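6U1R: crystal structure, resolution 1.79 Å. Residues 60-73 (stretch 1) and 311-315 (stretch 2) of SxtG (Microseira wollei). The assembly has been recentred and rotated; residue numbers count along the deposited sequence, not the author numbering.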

# COMPACT_ATOMS: atom_id res chain seq x y z
N THR A 60 -20.41 14.20 8.03
CA THR A 60 -21.29 13.94 6.91
C THR A 60 -22.74 14.26 7.24
O THR A 60 -23.62 13.95 6.44
CB THR A 60 -21.18 12.48 6.47
OG1 THR A 60 -21.62 11.60 7.52
CG2 THR A 60 -19.75 12.16 6.12
N PHE A 61 -22.99 14.90 8.39
CA PHE A 61 -24.35 15.24 8.79
C PHE A 61 -24.49 16.76 8.89
O PHE A 61 -23.67 17.40 9.55
CB PHE A 61 -24.69 14.60 10.15
CG PHE A 61 -24.68 13.10 10.12
CD1 PHE A 61 -25.80 12.41 9.73
CD2 PHE A 61 -23.54 12.39 10.49
CE1 PHE A 61 -25.81 11.02 9.71
CE2 PHE A 61 -23.54 10.99 10.46
CZ PHE A 61 -24.67 10.32 10.07
N PRO A 62 -25.52 17.35 8.31
CA PRO A 62 -25.81 18.76 8.63
C PRO A 62 -26.14 18.86 10.11
O PRO A 62 -26.64 17.92 10.72
CB PRO A 62 -27.01 19.10 7.75
CG PRO A 62 -27.67 17.79 7.46
CD PRO A 62 -26.57 16.76 7.45
N LEU A 63 -25.81 20.02 10.70
CA LEU A 63 -25.93 20.16 12.15
C LEU A 63 -27.30 19.71 12.67
O LEU A 63 -27.39 19.16 13.77
CB LEU A 63 -25.68 21.62 12.55
CG LEU A 63 -25.95 21.97 14.02
CD1 LEU A 63 -25.15 21.06 14.96
CD2 LEU A 63 -25.62 23.43 14.28
N GLU A 64 -28.36 19.91 11.89
CA GLU A 64 -29.70 19.57 12.37
C GLU A 64 -29.94 18.06 12.40
O GLU A 64 -30.88 17.61 13.07
CB GLU A 64 -30.76 20.27 11.52
CG GLU A 64 -30.83 19.85 10.05
CD GLU A 64 -29.90 20.65 9.14
OE1 GLU A 64 -29.05 21.42 9.66
OE2 GLU A 64 -30.02 20.51 7.90
N GLU A 65 -29.12 17.26 11.70
CA GLU A 65 -29.19 15.80 11.79
C GLU A 65 -28.22 15.20 12.81
O GLU A 65 -28.29 14.00 13.08
CB GLU A 65 -28.92 15.17 10.42
CG GLU A 65 -30.06 15.33 9.43
CD GLU A 65 -29.61 15.07 8.01
OE1 GLU A 65 -28.68 14.26 7.81
OE2 GLU A 65 -30.18 15.69 7.08
N LEU A 66 -27.33 16.01 13.39
CA LEU A 66 -26.28 15.46 14.24
C LEU A 66 -26.86 14.84 15.51
O LEU A 66 -26.34 13.82 15.99
CB LEU A 66 -25.28 16.56 14.60
CG LEU A 66 -24.18 16.17 15.59
CD1 LEU A 66 -23.28 15.07 15.00
CD2 LEU A 66 -23.37 17.39 16.02
N ALA A 67 -27.92 15.43 16.06
CA ALA A 67 -28.48 14.92 17.32
C ALA A 67 -28.95 13.49 17.17
O ALA A 67 -28.68 12.64 18.03
CB ALA A 67 -29.62 15.83 17.79
N SER A 68 -29.66 13.18 16.09
CA SER A 68 -30.16 11.83 15.90
C SER A 68 -29.03 10.87 15.56
O SER A 68 -29.00 9.73 16.06
CB SER A 68 -31.20 11.80 14.79
OG SER A 68 -31.55 10.46 14.48
N ALA A 69 -28.09 11.31 14.73
CA ALA A 69 -27.02 10.43 14.28
C ALA A 69 -26.10 10.06 15.43
O ALA A 69 -25.60 8.93 15.50
CB ALA A 69 -26.22 11.09 13.15
N GLN A 70 -25.84 11.00 16.34
CA GLN A 70 -24.89 10.72 17.39
C GLN A 70 -25.46 9.78 18.43
O GLN A 70 -24.69 9.16 19.17
CB GLN A 70 -24.39 12.02 18.03
CG GLN A 70 -25.35 12.75 18.91
CD GLN A 70 -24.70 13.99 19.52
OE1 GLN A 70 -23.55 14.32 19.22
NE2 GLN A 70 -25.44 14.68 20.39
N LYS A 71 -26.78 9.59 18.47
CA LYS A 71 -27.36 8.55 19.32
C LYS A 71 -27.19 7.17 18.72
O LYS A 71 -27.02 6.19 19.46
CB LYS A 71 -28.84 8.83 19.56
CG LYS A 71 -29.14 10.07 20.38
CD LYS A 71 -30.65 10.32 20.43
CE LYS A 71 -30.99 11.49 21.33
NZ LYS A 71 -30.50 11.28 22.72
N VAL A 72 -27.20 7.08 17.39
CA VAL A 72 -27.20 5.81 16.67
C VAL A 72 -25.78 5.26 16.54
O VAL A 72 -25.54 4.07 16.76
CB VAL A 72 -27.84 6.01 15.27
CG1 VAL A 72 -27.47 4.87 14.32
CG2 VAL A 72 -29.33 6.15 15.39
N LEU A 73 -24.85 6.12 16.13
CA LEU A 73 -23.48 5.75 15.83
C LEU A 73 -22.61 5.98 17.05
O LEU A 73 -22.74 7.00 17.73
CB LEU A 73 -22.94 6.59 14.68
CG LEU A 73 -23.79 6.63 13.41
CD1 LEU A 73 -23.14 7.55 12.37
CD2 LEU A 73 -23.95 5.23 12.85
N GLN A 311 -34.62 3.59 9.42
CA GLN A 311 -34.59 3.71 10.87
C GLN A 311 -33.28 4.29 11.41
O GLN A 311 -33.23 4.61 12.60
CB GLN A 311 -34.90 2.34 11.51
CG GLN A 311 -33.80 1.28 11.42
CD GLN A 311 -34.34 -0.16 11.43
OE1 GLN A 311 -34.85 -0.66 10.43
NE2 GLN A 311 -34.21 -0.83 12.58
N LEU A 312 -32.24 4.45 10.58
CA LEU A 312 -31.00 5.11 11.00
C LEU A 312 -30.79 6.48 10.38
O LEU A 312 -30.09 7.30 10.99
CB LEU A 312 -29.78 4.26 10.64
CG LEU A 312 -29.67 2.78 10.98
CD1 LEU A 312 -28.43 2.25 10.29
CD2 LEU A 312 -29.59 2.51 12.48
N ARG A 313 -31.33 6.72 9.18
CA ARG A 313 -31.21 7.94 8.37
C ARG A 313 -29.81 8.53 8.24
O ARG A 313 -29.47 9.51 8.91
CB ARG A 313 -32.15 9.04 8.90
CG ARG A 313 -32.04 9.48 10.38
CD ARG A 313 -33.45 9.39 11.00
NE ARG A 313 -33.83 10.35 12.05
CZ ARG A 313 -33.62 11.67 12.07
NH1 ARG A 313 -32.94 12.31 11.12
NH2 ARG A 313 -34.09 12.37 13.09
N LEU A 314 -29.01 7.95 7.34
CA LEU A 314 -27.78 8.57 6.85
C LEU A 314 -27.89 8.90 5.36
O LEU A 314 -26.87 9.01 4.67
CB LEU A 314 -26.57 7.66 7.11
CG LEU A 314 -26.26 7.08 8.50
CD1 LEU A 314 -27.12 7.62 9.63
CD2 LEU A 314 -26.37 5.56 8.47
N VAL A 315 -29.13 9.07 4.88
CA VAL A 315 -29.44 9.30 3.47
C VAL A 315 -29.10 10.72 3.06
O VAL A 315 -29.22 11.67 3.85
CB VAL A 315 -30.94 9.02 3.22
CG1 VAL A 315 -31.26 7.54 3.40
CG2 VAL A 315 -31.82 9.89 4.16

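What kind of backbone arrangement brings these two segments together? Stretch 1 enters through a short loop and then winds into a helix, whose backbone hydrogen bonds include Ala69 N to Glu65 O at 3.2 Å and Gln70 N to Leu66 O at 2.9 Å. Stretch 2 has no regular helix or strand and lies against one side of that helix. The two backbones stay well apart: the nearest CA atoms, those of Val72 and Leu312, are 6.9 Å from each other. No hydrogen bond crosses between the stretches, and the contacts are made mostly by side chains; the contact buries a modest 371 Å² in total.

What does the start of stretch 2 offer to the helix? Gln311 makes no contact, its CA-to-CB bond pointing sideways, but the next residue, Leu312, meets the last turn of the helix. Val72 points its CA-to-CB bond toward stretch 2, and its CG1 comes to 3.7 Å from CD2 of Leu312. This is van der Waals packing between two branched apolar side chains, favoured because it shields both methyl groups from water.

Does Arg313 hold the stretches together with its charge? The geometry says not. Its CA-to-CB bond points sideways, yet the long side chain carries the guanidinium back to the helix, where Ser68 OG lies over one face of the group. Ser68 OG is 3.3 Å from Arg313 NE and 3.5 Å from Arg313 NH2, but the angles are poor for a hydrogen bond, as expected when an oxygen sits above the guanidinium plane and the N-H bonds point along it. Near the edge of the group is the aliphatic part of Glu65, with its CG 4.5 Å from Arg313 NH1; no salt bridge forms. The arginine side chain is poorly ordered, which fits a group resting on the helix without a firm anchor. Even so, Arg313 has more area covered by the other stretch than any other residue here.

How does the far end of stretch 2 close the contact? Leu314 does so through Phe61, in the loop before the helix. Both CA-to-CB bonds point sideways, but the ends of the side chains converge, and Leu314 CD1 reaches 3.6 Å from Phe61 CE1. The methyl group meets the edge of the ring, near its plane, as does the backbone oxygen of Arg313, whose O lies 4.0 Å from Phe61 CE1. Val315 then turns its CA-to-CB bond away, and the contact ends.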